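PDB 6AN0: histidinol dehydrogenase from Elizabethkingia anophelis NUHP1, which probably catalyses the final step of histidine biosynthesis, the zinc-dependent, two-stage oxidation of L-histidinol through L-histidinaldehyde to L-histidine with two NAD(+). Local coordinates for residues P329-L334 against S351-N356; E242-A247 against A322-Y327; D269-L274 against Q308-V313; F255-L260 against Q283-Q288; D248-P253 against A335-E340. All coordinates share one frame; numbering follows the deposited sequence. Where two conformers were deposited one is given.

Contact 1: P329-L334 against S351-N356; sequences PEHLIL and SVFLGN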
# COMPACT_ATOMS: atom_id res chain seq x y z
N PRO A 329 -7.69 16.95 -1.85
CA PRO A 329 -8.72 16.55 -2.82
C PRO A 329 -8.31 15.37 -3.69
O PRO A 329 -7.14 15.17 -4.02
CB PRO A 329 -8.89 17.81 -3.69
CG PRO A 329 -7.49 18.46 -3.65
CD PRO A 329 -7.00 18.19 -2.23
N GLU A 330 -9.31 14.58 -4.08
CA GLU A 330 -9.07 13.53 -5.07
C GLU A 330 -8.52 14.12 -6.38
O GLU A 330 -7.53 13.64 -6.93
CB GLU A 330 -10.35 12.75 -5.34
CG GLU A 330 -10.17 11.63 -6.36
CD GLU A 330 -11.48 11.12 -6.92
OE1 GLU A 330 -12.50 11.82 -6.80
OE2 GLU A 330 -11.47 10.02 -7.52
N HIS A 331 -9.18 15.17 -6.89
CA HIS A 331 -8.72 15.90 -8.07
C HIS A 331 -8.52 17.36 -7.72
O HIS A 331 -9.37 17.96 -7.05
CB HIS A 331 -9.73 15.84 -9.22
CG HIS A 331 -10.14 14.47 -9.61
ND1 HIS A 331 -11.28 13.87 -9.11
CD2 HIS A 331 -9.61 13.59 -10.50
CE1 HIS A 331 -11.42 12.67 -9.66
NE2 HIS A 331 -10.42 12.48 -10.50
N LEU A 332 -7.42 17.94 -8.20
CA LEU A 332 -7.13 19.36 -8.00
C LEU A 332 -6.96 20.01 -9.36
O LEU A 332 -6.13 19.58 -10.15
CB LEU A 332 -5.85 19.53 -7.17
CG LEU A 332 -5.30 20.95 -7.06
CD1 LEU A 332 -6.35 21.85 -6.39
CD2 LEU A 332 -4.00 20.95 -6.25
N ILE A 333 -7.74 21.06 -9.64
CA ILE A 333 -7.57 21.82 -10.88
C ILE A 333 -6.99 23.19 -10.53
O ILE A 333 -7.61 23.97 -9.79
CB ILE A 333 -8.89 21.96 -11.66
CG1 ILE A 333 -9.48 20.57 -11.97
CG2 ILE A 333 -8.66 22.76 -12.95
CD1 ILE A 333 -10.77 20.59 -12.79
N LEU A 334 -5.82 23.51 -11.09
CA LEU A 334 -5.20 24.82 -10.89
C LEU A 334 -5.49 25.67 -12.11
O LEU A 334 -4.74 25.68 -13.08
CB LEU A 334 -3.69 24.70 -10.65
CG LEU A 334 -3.25 23.93 -9.41
CD1 LEU A 334 -1.73 24.07 -9.28
CD2 LEU A 334 -3.99 24.42 -8.14
N SER A 351 -4.66 13.68 -8.06
CA SER A 351 -4.20 14.02 -9.40
C SER A 351 -4.43 15.51 -9.64
O SER A 351 -5.43 16.06 -9.18
CB SER A 351 -4.92 13.18 -10.47
OG SER A 351 -4.25 13.26 -11.72
N VAL A 352 -3.49 16.16 -10.34
CA VAL A 352 -3.47 17.62 -10.49
C VAL A 352 -3.53 17.99 -11.97
O VAL A 352 -2.81 17.41 -12.80
CB VAL A 352 -2.22 18.23 -9.83
CG1 VAL A 352 -2.16 19.78 -10.01
CG2 VAL A 352 -2.15 17.84 -8.35
N PHE A 353 -4.36 18.99 -12.29
CA PHE A 353 -4.58 19.45 -13.66
C PHE A 353 -4.17 20.91 -13.77
O PHE A 353 -4.63 21.74 -12.97
CB PHE A 353 -6.07 19.25 -14.02
CG PHE A 353 -6.51 17.82 -13.91
CD1 PHE A 353 -6.54 17.00 -15.03
CD2 PHE A 353 -6.82 17.26 -12.67
CE1 PHE A 353 -6.90 15.66 -14.93
CE2 PHE A 353 -7.19 15.92 -12.56
CZ PHE A 353 -7.22 15.12 -13.69
N LEU A 354 -3.33 21.24 -14.75
CA LEU A 354 -2.64 22.53 -14.80
C LEU A 354 -3.13 23.41 -15.94
O LEU A 354 -3.00 23.04 -17.11
CB LEU A 354 -1.14 22.32 -14.93
CG LEU A 354 -0.51 21.46 -13.83
CD1 LEU A 354 0.96 21.29 -14.18
CD2 LEU A 354 -0.68 22.13 -12.46
N GLY A 355 -3.65 24.60 -15.60
CA GLY A 355 -3.99 25.60 -16.60
C GLY A 355 -5.38 25.37 -17.18
O GLY A 355 -6.04 24.36 -16.93
N ASN A 356 -5.81 26.31 -18.03
CA ASN A 356 -7.21 26.36 -18.45
C ASN A 356 -7.60 25.23 -19.40
O ASN A 356 -8.80 24.99 -19.59
CB ASN A 356 -7.52 27.71 -19.12
CG ASN A 356 -7.62 28.84 -18.11
OD1 ASN A 356 -7.66 28.61 -16.90
ND2 ASN A 356 -7.66 30.08 -18.61

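Contact 2: E242-A247 against A322-Y327; sequences EVLVIA and AFSNLY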
# COMPACT_ATOMS: atom_id res chain seq x y z
N GLU A 242 -14.67 13.65 -6.00
CA GLU A 242 -14.63 15.05 -5.59
C GLU A 242 -13.62 15.81 -6.45
O GLU A 242 -12.69 15.22 -7.01
CB GLU A 242 -14.26 15.15 -4.11
CG GLU A 242 -12.91 14.52 -3.86
CD GLU A 242 -12.56 14.27 -2.42
OE1 GLU A 242 -11.35 14.39 -2.11
OE2 GLU A 242 -13.46 13.91 -1.61
N VAL A 243 -13.82 17.11 -6.57
CA VAL A 243 -12.84 17.99 -7.20
C VAL A 243 -12.73 19.27 -6.38
O VAL A 243 -13.70 19.75 -5.80
CB VAL A 243 -13.18 18.31 -8.68
CG1 VAL A 243 -14.45 19.17 -8.79
CG2 VAL A 243 -12.01 19.02 -9.38
N LEU A 244 -11.52 19.82 -6.35
CA LEU A 244 -11.29 21.16 -5.84
C LEU A 244 -10.62 21.95 -6.95
O LEU A 244 -9.65 21.47 -7.55
CB LEU A 244 -10.44 21.15 -4.57
CG LEU A 244 -10.22 22.46 -3.81
CD1 LEU A 244 -10.03 22.18 -2.33
CD2 LEU A 244 -9.00 23.24 -4.37
N VAL A 245 -11.16 23.13 -7.26
CA VAL A 245 -10.63 24.02 -8.28
C VAL A 245 -10.13 25.29 -7.60
O VAL A 245 -10.80 25.84 -6.73
CB VAL A 245 -11.70 24.37 -9.33
CG1 VAL A 245 -11.12 25.30 -10.42
CG2 VAL A 245 -12.31 23.11 -9.92
N ILE A 246 -8.95 25.75 -8.02
CA ILE A 246 -8.41 27.05 -7.63
C ILE A 246 -8.40 27.95 -8.87
O ILE A 246 -7.80 27.59 -9.89
CB ILE A 246 -7.00 26.93 -7.03
CG1 ILE A 246 -7.03 26.03 -5.79
CG2 ILE A 246 -6.45 28.31 -6.70
CD1 ILE A 246 -5.65 25.88 -5.11
N ALA A 247 -9.04 29.12 -8.77
CA ALA A 247 -9.22 29.99 -9.92
C ALA A 247 -8.83 31.43 -9.59
O ALA A 247 -9.29 31.97 -8.58
CB ALA A 247 -10.69 29.95 -10.40
N ALA A 322 -3.07 26.40 0.64
CA ALA A 322 -3.07 25.92 2.02
C ALA A 322 -4.40 25.29 2.38
O ALA A 322 -4.44 24.24 3.03
CB ALA A 322 -2.72 27.07 2.98
N PHE A 323 -5.51 25.91 1.96
CA PHE A 323 -6.82 25.26 2.14
C PHE A 323 -6.86 23.92 1.42
O PHE A 323 -7.31 22.91 1.98
CB PHE A 323 -7.93 26.18 1.64
CG PHE A 323 -9.32 25.67 1.92
CD1 PHE A 323 -10.09 26.22 2.94
CD2 PHE A 323 -9.87 24.63 1.17
CE1 PHE A 323 -11.37 25.75 3.20
CE2 PHE A 323 -11.14 24.15 1.42
CZ PHE A 323 -11.90 24.72 2.45
N SER A 324 -6.38 23.88 0.17
CA SER A 324 -6.43 22.64 -0.60
C SER A 324 -5.61 21.54 0.08
O SER A 324 -6.01 20.37 0.10
CB SER A 324 -5.91 22.88 -2.02
OG SER A 324 -6.01 21.69 -2.80
N ASN A 325 -4.46 21.91 0.66
CA ASN A 325 -3.61 20.92 1.31
C ASN A 325 -4.28 20.35 2.56
O ASN A 325 -4.08 19.17 2.89
CB ASN A 325 -2.25 21.53 1.65
CG ASN A 325 -1.36 21.74 0.41
OD1 ASN A 325 -1.51 21.05 -0.61
ND2 ASN A 325 -0.41 22.67 0.51
N LEU A 326 -5.08 21.16 3.26
CA LEU A 326 -5.86 20.65 4.38
C LEU A 326 -7.01 19.76 3.92
O LEU A 326 -7.36 18.79 4.60
CB LEU A 326 -6.40 21.82 5.21
CG LEU A 326 -5.37 22.70 5.94
CD1 LEU A 326 -6.05 23.82 6.71
CD2 LEU A 326 -4.51 21.87 6.85
N TYR A 327 -7.62 20.09 2.77
CA TYR A 327 -8.76 19.32 2.26
C TYR A 327 -8.31 17.98 1.66
O TYR A 327 -9.00 16.96 1.80
CB TYR A 327 -9.51 20.15 1.22
CG TYR A 327 -10.72 19.48 0.59
CD1 TYR A 327 -11.95 19.48 1.24
CD2 TYR A 327 -10.63 18.87 -0.65
CE1 TYR A 327 -13.06 18.88 0.66
CE2 TYR A 327 -11.72 18.27 -1.24
CZ TYR A 327 -12.94 18.28 -0.58
OH TYR A 327 -14.02 17.68 -1.17

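Contact 3: D269-L274 against Q308-V313; sequences DSQVIL and QSRGIV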
# COMPACT_ATOMS: atom_id res chain seq x y z
N ASP A 269 -23.59 11.94 -3.93
CA ASP A 269 -22.67 12.05 -2.81
C ASP A 269 -21.34 12.70 -3.19
O ASP A 269 -20.48 12.89 -2.32
CB ASP A 269 -22.41 10.67 -2.20
CG ASP A 269 -23.63 10.11 -1.48
OD1 ASP A 269 -24.45 10.92 -1.00
OD2 ASP A 269 -23.76 8.87 -1.39
N SER A 270 -21.14 13.03 -4.47
CA SER A 270 -19.95 13.77 -4.89
C SER A 270 -19.91 15.14 -4.22
O SER A 270 -20.93 15.66 -3.76
CB SER A 270 -19.93 13.95 -6.40
OG SER A 270 -19.75 12.73 -7.08
N GLN A 271 -18.73 15.73 -4.19
CA GLN A 271 -18.57 17.06 -3.63
C GLN A 271 -17.61 17.86 -4.50
O GLN A 271 -16.60 17.33 -4.97
CB GLN A 271 -18.02 17.02 -2.19
CG GLN A 271 -17.93 18.41 -1.55
CD GLN A 271 -17.43 18.37 -0.12
OE1 GLN A 271 -16.37 17.84 0.16
NE2 GLN A 271 -18.22 18.94 0.81
N VAL A 272 -17.93 19.13 -4.72
CA VAL A 272 -17.01 20.01 -5.42
C VAL A 272 -16.72 21.23 -4.55
O VAL A 272 -17.57 21.71 -3.79
CB VAL A 272 -17.52 20.43 -6.82
CG1 VAL A 272 -18.03 19.22 -7.60
CG2 VAL A 272 -18.59 21.52 -6.72
N ILE A 273 -15.49 21.72 -4.65
CA ILE A 273 -15.02 22.89 -3.91
C ILE A 273 -14.41 23.85 -4.91
O ILE A 273 -13.53 23.45 -5.69
CB ILE A 273 -13.97 22.51 -2.84
CG1 ILE A 273 -14.52 21.43 -1.91
CG2 ILE A 273 -13.55 23.75 -2.06
CD1 ILE A 273 -15.58 21.92 -0.97
N LEU A 274 -14.89 25.09 -4.92
CA LEU A 274 -14.31 26.15 -5.75
C LEU A 274 -13.68 27.21 -4.84
O LEU A 274 -14.37 27.82 -4.02
CB LEU A 274 -15.37 26.78 -6.65
CG LEU A 274 -14.99 28.05 -7.44
CD1 LEU A 274 -13.82 27.78 -8.38
CD2 LEU A 274 -16.18 28.59 -8.22
N GLN A 308 -24.15 20.05 -1.15
CA GLN A 308 -23.07 19.84 -0.20
C GLN A 308 -21.76 20.50 -0.64
O GLN A 308 -20.74 20.32 0.03
CB GLN A 308 -22.83 18.34 0.01
CG GLN A 308 -24.09 17.48 0.08
CD GLN A 308 -24.75 17.48 1.46
OE1 GLN A 308 -24.11 17.72 2.49
NE2 GLN A 308 -26.05 17.19 1.47
N SER A 309 -21.78 21.27 -1.72
CA SER A 309 -20.59 21.88 -2.28
C SER A 309 -20.42 23.31 -1.77
O SER A 309 -21.34 23.90 -1.19
CB SER A 309 -20.66 21.83 -3.81
OG SER A 309 -20.67 20.47 -4.24
N ARG A 310 -19.22 23.87 -1.98
CA ARG A 310 -18.87 25.15 -1.38
C ARG A 310 -18.04 25.98 -2.36
O ARG A 310 -17.11 25.45 -2.97
CB ARG A 310 -18.06 24.96 -0.08
CG ARG A 310 -18.68 23.98 0.90
CD ARG A 310 -17.97 23.97 2.24
NE ARG A 310 -18.73 23.17 3.20
CZ ARG A 310 -18.41 21.94 3.56
NH1 ARG A 310 -17.33 21.35 3.06
NH2 ARG A 310 -19.16 21.28 4.44
N GLY A 311 -18.38 27.25 -2.50
CA GLY A 311 -17.52 28.23 -3.14
C GLY A 311 -16.95 29.19 -2.11
O GLY A 311 -17.69 29.76 -1.30
N ILE A 312 -15.63 29.36 -2.13
CA ILE A 312 -14.92 30.08 -1.08
C ILE A 312 -13.99 31.10 -1.72
O ILE A 312 -13.18 30.76 -2.58
CB ILE A 312 -14.13 29.11 -0.18
CG1 ILE A 312 -15.05 28.00 0.34
CG2 ILE A 312 -13.46 29.87 0.97
CD1 ILE A 312 -14.34 26.87 1.05
N VAL A 313 -14.08 32.35 -1.27
CA VAL A 313 -13.16 33.40 -1.68
C VAL A 313 -12.06 33.53 -0.64
O VAL A 313 -12.33 33.70 0.55
CB VAL A 313 -13.87 34.75 -1.89
CG1 VAL A 313 -12.85 35.81 -2.26
CG2 VAL A 313 -14.91 34.62 -2.98

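Contact 4: F255-L260 against Q283-Q288; sequences FVAADL and QQTLMQ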
# COMPACT_ATOMS: atom_id res chain seq x y z
N PHE A 255 -15.28 27.52 -18.37
CA PHE A 255 -14.54 26.27 -18.21
C PHE A 255 -14.66 25.74 -16.79
O PHE A 255 -14.88 24.54 -16.57
CB PHE A 255 -13.05 26.46 -18.54
CG PHE A 255 -12.74 26.80 -19.97
CD1 PHE A 255 -13.74 27.00 -20.92
CD2 PHE A 255 -11.41 26.93 -20.37
CE1 PHE A 255 -13.42 27.32 -22.22
CE2 PHE A 255 -11.09 27.25 -21.67
CZ PHE A 255 -12.09 27.45 -22.60
N VAL A 256 -14.50 26.63 -15.80
CA VAL A 256 -14.54 26.21 -14.40
C VAL A 256 -15.91 25.63 -14.05
O VAL A 256 -16.02 24.58 -13.41
CB VAL A 256 -14.17 27.38 -13.48
CG1 VAL A 256 -14.43 27.03 -12.02
CG2 VAL A 256 -12.69 27.77 -13.67
N ALA A 257 -16.98 26.30 -14.48
CA ALA A 257 -18.32 25.77 -14.23
C ALA A 257 -18.50 24.39 -14.84
O ALA A 257 -19.06 23.48 -14.20
CB ALA A 257 -19.37 26.74 -14.78
N ALA A 258 -18.03 24.20 -16.08
CA ALA A 258 -18.15 22.89 -16.72
C ALA A 258 -17.36 21.82 -15.97
O ALA A 258 -17.82 20.68 -15.84
CB ALA A 258 -17.68 22.99 -18.18
N ASP A 259 -16.18 22.17 -15.45
CA ASP A 259 -15.39 21.22 -14.67
C ASP A 259 -16.12 20.81 -13.39
O ASP A 259 -16.20 19.62 -13.06
CB ASP A 259 -14.02 21.81 -14.36
CG ASP A 259 -13.17 21.99 -15.61
OD1 ASP A 259 -13.41 21.26 -16.60
OD2 ASP A 259 -12.26 22.85 -15.63
N LEU A 260 -16.64 21.79 -12.66
CA LEU A 260 -17.43 21.50 -11.46
C LEU A 260 -18.60 20.58 -11.79
O LEU A 260 -18.87 19.61 -11.08
CB LEU A 260 -17.94 22.79 -10.83
CG LEU A 260 -16.91 23.77 -10.29
CD1 LEU A 260 -17.62 25.02 -9.81
CD2 LEU A 260 -16.10 23.12 -9.16
N GLN A 283 -18.73 34.84 -8.67
CA GLN A 283 -20.06 35.16 -9.17
C GLN A 283 -20.23 34.75 -10.64
O GLN A 283 -21.27 34.19 -11.02
CB GLN A 283 -20.35 36.65 -8.98
N GLN A 284 -19.23 35.02 -11.48
CA GLN A 284 -19.34 34.64 -12.89
C GLN A 284 -19.40 33.13 -13.05
O GLN A 284 -20.16 32.61 -13.89
CB GLN A 284 -18.18 35.21 -13.69
CG GLN A 284 -18.31 36.68 -14.03
CD GLN A 284 -17.22 37.15 -14.96
OE1 GLN A 284 -16.95 36.52 -15.99
NE2 GLN A 284 -16.57 38.26 -14.61
N THR A 285 -18.59 32.40 -12.27
CA THR A 285 -18.58 30.94 -12.36
C THR A 285 -19.91 30.35 -11.90
O THR A 285 -20.41 29.39 -12.50
CB THR A 285 -17.43 30.37 -11.54
OG1 THR A 285 -16.19 30.93 -12.00
CG2 THR A 285 -17.37 28.86 -11.67
N LEU A 286 -20.50 30.90 -10.84
CA LEU A 286 -21.78 30.39 -10.36
C LEU A 286 -22.90 30.66 -11.35
O LEU A 286 -23.81 29.84 -11.51
CB LEU A 286 -22.11 31.01 -9.00
CG LEU A 286 -21.25 30.49 -7.85
CD1 LEU A 286 -21.65 31.14 -6.54
CD2 LEU A 286 -21.37 28.99 -7.76
N MET A 287 -22.86 31.82 -12.01
CA MET A 287 -23.82 32.09 -13.07
C MET A 287 -23.70 31.05 -14.19
O MET A 287 -24.71 30.57 -14.71
CB MET A 287 -23.61 33.50 -13.63
CG MET A 287 -23.96 34.62 -12.67
SD MET A 287 -23.53 36.26 -13.31
CE MET A 287 -24.43 36.26 -14.86
N GLN A 288 -22.46 30.71 -14.56
CA GLN A 288 -22.24 29.68 -15.57
C GLN A 288 -22.74 28.32 -15.09
O GLN A 288 -23.30 27.55 -15.87
CB GLN A 288 -20.76 29.61 -15.93
CG GLN A 288 -20.28 30.71 -16.88
CD GLN A 288 -20.72 30.49 -18.32
OE1 GLN A 288 -21.19 29.41 -18.68
NE2 GLN A 288 -20.57 31.52 -19.15

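Contact 5: D248-P253 against A335-E340; sequences DTTANP and AIENTE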
# COMPACT_ATOMS: atom_id res chain seq x y z
N ASP A 248 -8.01 32.05 -10.43
CA ASP A 248 -7.73 33.47 -10.30
C ASP A 248 -8.37 34.21 -11.47
O ASP A 248 -9.20 33.65 -12.19
CB ASP A 248 -6.21 33.72 -10.16
CG ASP A 248 -5.43 33.39 -11.42
OD1 ASP A 248 -6.03 33.09 -12.47
OD2 ASP A 248 -4.18 33.44 -11.36
N THR A 249 -8.00 35.49 -11.65
CA THR A 249 -8.61 36.29 -12.70
C THR A 249 -8.31 35.78 -14.11
O THR A 249 -8.98 36.21 -15.06
CB THR A 249 -8.17 37.76 -12.57
OG1 THR A 249 -6.74 37.83 -12.64
CG2 THR A 249 -8.63 38.34 -11.24
N THR A 250 -7.34 34.89 -14.28
CA THR A 250 -7.05 34.33 -15.60
C THR A 250 -7.85 33.08 -15.90
O THR A 250 -7.76 32.57 -17.02
CB THR A 250 -5.55 34.00 -15.75
OG1 THR A 250 -5.23 32.84 -14.96
CG2 THR A 250 -4.69 35.17 -15.32
N ALA A 251 -8.62 32.57 -14.94
CA ALA A 251 -9.45 31.41 -15.21
C ALA A 251 -10.62 31.79 -16.11
O ALA A 251 -11.03 32.95 -16.19
CB ALA A 251 -9.97 30.81 -13.90
N ASN A 252 -11.15 30.79 -16.81
CA ASN A 252 -12.31 30.99 -17.67
C ASN A 252 -13.54 30.49 -16.92
O ASN A 252 -13.68 29.28 -16.72
CB ASN A 252 -12.14 30.23 -18.99
CG ASN A 252 -13.28 30.47 -19.97
OD1 ASN A 252 -14.45 30.42 -19.61
ND2 ASN A 252 -12.93 30.74 -21.22
N PRO A 253 -14.44 31.38 -16.49
CA PRO A 253 -15.60 30.91 -15.71
C PRO A 253 -16.45 29.87 -16.42
O PRO A 253 -17.01 28.99 -15.75
CB PRO A 253 -16.38 32.21 -15.43
CG PRO A 253 -15.31 33.26 -15.42
CD PRO A 253 -14.34 32.85 -16.50
N ALA A 335 -6.60 26.41 -12.06
CA ALA A 335 -7.00 27.29 -13.15
C ALA A 335 -6.40 28.68 -12.91
O ALA A 335 -7.08 29.69 -12.71
CB ALA A 335 -8.52 27.34 -13.28
N ILE A 336 -5.07 28.71 -12.93
CA ILE A 336 -4.34 29.92 -12.59
C ILE A 336 -3.17 30.09 -13.54
O ILE A 336 -2.77 29.16 -14.25
CB ILE A 336 -3.80 29.92 -11.14
CG1 ILE A 336 -2.72 28.82 -10.99
CG2 ILE A 336 -4.93 29.80 -10.13
CD1 ILE A 336 -2.26 28.57 -9.58
N GLU A 337 -2.66 31.31 -13.53
CA GLU A 337 -1.46 31.71 -14.23
C GLU A 337 -0.23 31.07 -13.61
O GLU A 337 -0.11 30.98 -12.38
CB GLU A 337 -1.35 33.22 -14.14
CG GLU A 337 -0.68 33.92 -15.27
CD GLU A 337 -1.00 35.40 -15.24
OE1 GLU A 337 -0.82 36.04 -14.18
OE2 GLU A 337 -1.45 35.92 -16.28
N ASN A 338 0.71 30.65 -14.46
CA ASN A 338 2.07 30.29 -14.05
C ASN A 338 2.08 29.19 -12.98
O ASN A 338 2.68 29.34 -11.91
CB ASN A 338 2.82 31.53 -13.57
CG ASN A 338 3.01 32.56 -14.67
OD1 ASN A 338 3.20 32.20 -15.83
ND2 ASN A 338 2.94 33.83 -14.32
N THR A 339 1.43 28.07 -13.30
CA THR A 339 1.29 26.99 -12.32
C THR A 339 2.64 26.46 -11.87
O THR A 339 2.73 25.89 -10.78
CB THR A 339 0.46 25.83 -12.88
OG1 THR A 339 1.02 25.35 -14.10
CG2 THR A 339 -1.00 26.25 -13.10
N GLU A 340 3.69 26.60 -12.69
CA GLU A 340 5.01 26.10 -12.33
C GLU A 340 5.54 26.76 -11.06
O GLU A 340 6.42 26.19 -10.41
CB GLU A 340 6.00 26.31 -13.47
CG GLU A 340 6.30 27.78 -13.76
CD GLU A 340 5.36 28.38 -14.79
OE1 GLU A 340 4.32 27.75 -15.13
OE2 GLU A 340 5.66 29.49 -15.27

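Contact 1: P329-L334 against S351-N356
Strands 331-334 and 351-354 run parallel, their axes 4.7 Å apart and 17° from exact alignment, and pair H331 with S351, L332 with V352, I333 with F353 and L334 with L354. The backbone ladder opens with a bent bond from S351 N to E330 O and then tightens, where L332 O takes F353 N at 2.8 Å and F353 O takes L334 N almost along its C=O axis. G355 N closes it on L334 O, coming from above the carbonyl plane.

H331, I333, S351 and F353 occupy the face that looks toward helix 253-264. H331 and F353 lie side by side, each with CG anti to its own carbonyl carbon (chi1 -54° and -58°). F353 CE2 stands at the edge of the imidazole, near its plane, 3.9 Å from H331 CD2. L332 O meets the F353 ring edge in plane, 3.5 Å from F353 CD2, while F353 CB rests against I333 CG1. On the reverse face the side chains lie side by side, pointing the same way: L332 CD2 lies 4.2 Å from V352 CG2, and L334 CD1 touches L354 CD2 at 3.9 Å. The sheet continues beyond 351-354 into the second subunit, and OG1 of T395 of that subunit is hydrogen-bonded to S351 OG.

E330 and H331 are the predicted proton acceptors, and zinc lies about 6 Å from the H331 side chain. H331 ND1 is bonded to the carbonyl of E242, so ND1 most likely carries hydrogen; NE2 would then be the basic nitrogen of a neutral ring, consistent with general-base chemistry.

Contact 2: E242-A247 against A322-Y327
L244 is the hub where strand 242-247 meets helix 322-327, which runs back along the sheet at an axis angle of 172° and a closest distance of 10.0 Å. From CB, which points at the helix, CG leaves anti to the backbone N (chi1 -174°) and carries both methyls to the helix. CD1 takes the richer environment: Y327 CD2 at 3.8 Å, S324 CA at 4.0 Å and, a little farther, F323 CD2, whose ring it meets at the edge. CD2 lies 3.7 Å from S324 OG. L244 and Y327 slide past each other in opposite directions, so the tyrosine side chain runs back over the strand.

There the Y327 tip meets E242, tip to tip. Y327 OH and E242 OE2 are 3.8 Å apart, the carboxylate and ring planes 39° apart, and each polar end is bonded elsewhere: the hydroxyl to Q271 OE1, E242 OE1 to the backbone N of E330 and in a salt bridge to R26. The last two partners would favour a charged carboxylate. Two residues on from L244, I246 CD1 lies near S324 CB.

This antiparallel helix on parallel strands is the return limb of a beta-alpha-beta crossover, from strand 310-313 to strand 331-335, in the Rossmann-like domain.

Contact 3: D269-L274 against Q308-V313
The tight part of this contact is the backbone ladder between strands 271-274 and 310-313, parallel with axes 4.9 Å apart. I312 N reaches L274 O at 2.7 Å, nearly along the C=O axis; L274 N takes R310 O in the carbonyl plane; and R310 N spans a longer 3.3 Å to V272 O. G311, without a side chain, sits opposite L274, its CA close to L274 O. Before R310 the ladder is continued by a side chain. S309 OG, anti to its carbonyl carbon (chi1 -63°), accepts V272 N at 3.1 Å and is also hydrogen-bonded to A305 O, while V272 CG2 presses within 3.4 Å of S309 OG.

Strand 271-276 is joined to strand 310-313 through helices 279-293 and 299-307, a beta-alpha-beta crossover in the parallel Rossmann-like sheet, and strand 10-13 lies beyond 310-313.

Q271 is buried and extended. Its NE2 makes a nearly straight bond (176°) to Q308 O, 3.0 Å away and in the amide plane, with Q25 O as a second acceptor; OE1 is hydrogen-bonded to Y327 OH. The amide and the R310 guanidinium cross obliquely, their planes 62° apart. Q271 NE2 and R310 NH1 come to 3.4 Å, but both are donors, and they share Q25 O as an acceptor instead. The solvent side is left to R310 and Q308. R310 CB lies alongside I273 CD1 at 4.0 Å, so the aliphatic stem is packed while the head is partly exposed. Q308, exposed, directs its own amide away from strand 271-274.

Contact 4: F255-L260 against Q283-Q288
T285 OG1 is gripped by one hydrogen bond, to the carbonyl of I281 a turn earlier in its own helix, and this bond goes with the rotamer that turns CG2 to helix 255-260. The two helices belong to a beta-alpha-beta-alpha run of the Rossmann-like domain: helix 253-264 leads into strand 271-276, which is followed by helix 279-293, and both helices lie on the same face of the parallel sheet. Over the short segments their axes cross at -54° and approach to 8.2 Å, close for helices and consistent with the small A257 facing T285, CA atoms 5.5 Å apart.

With OG1 anti to the carbonyl carbon (chi1 -57°), T285 CG2 goes anti to the backbone N and points toward helix 255-260 as a methyl contact. It meets V256 almost at a right angle and lies beside the backbone N of A257, 3.8 Å away, with L260 CD1 on its flank at 4.3 Å. A257 CB in turn lies 3.6 Å from T285 O and 3.4 Å from Q288 CB. Q288 is bent at chi2, and its OE1 is bonded to Q292 rather than across the contact. Beneath the crossing, L274 of the sheet touches both V256 and T285, while D259, on another side of its helix, forms a salt bridge with R430 of the second subunit. V256 CG1 and T285 CG2 are 3.5 Å apart, shorter than an ordinary van der Waals contact.

Contact 5: D248-P253 against A335-E340
An Asx turn combined with a type I beta turn, D248 to A251, shapes the loop 248-253, which lies against the end of strand 331-335 and the loop after it, away from the zinc site. D248 CG takes the crowded position between N and carbonyl carbon (chi1 67°), which folds the carboxylate back over the turn. OD1 is held twice: T250 OG1 gives it a 2.6 Å bond on its syn lone pair, and T250 N meets it at 2.9 Å from above the carboxylate plane. A251 N closes the turn on D248 O.

The links across are softer. D248 N to A335 O and E337 N to D248 OD2 are both weak hydrogen bonds of 3.4 Å, though the second is nearly straight. I336 CB packs at 3.5 Å on D248 OD2, T250 CG2 lies against E337 OE2, and A251 CB touches A335 CB at 3.8 Å. The D248 and E337 carboxylates, 5.1 Å apart from OD2 to OE1, would repel mildly.

The two loops leave the C-terminal ends of neighbouring strands 242-247 and 331-335: I317 of helix 317-327 touches D248 and I336, and N252 OD1 N-caps helix 253-264.

How the contacts relate
Contacts 1, 2 and 3 share one parallel sheet, with contact 1 at its dimer-facing edge. Contacts 1 and 2, centres 9 Å apart, are tied by E330 N to E242 OE1 (2.8 Å); contacts 2 and 3 by Y327 OH to Q271 OE1 (2.7 Å). Contact 4 covers the face opposite helix 317-327 of contact 2, and V272 CG1 of contact 3 packs on its L260 O (3.6 Å). Contact 5 closes the far strand ends and joins contact 1 through N356 ND2 to T250 O (3.0 Å). Contact 1 comes nearest the zinc; the side chains of V272 and E242 are about 10 and 11 Å from it. Contacts 1 and 4 also touch the second subunit.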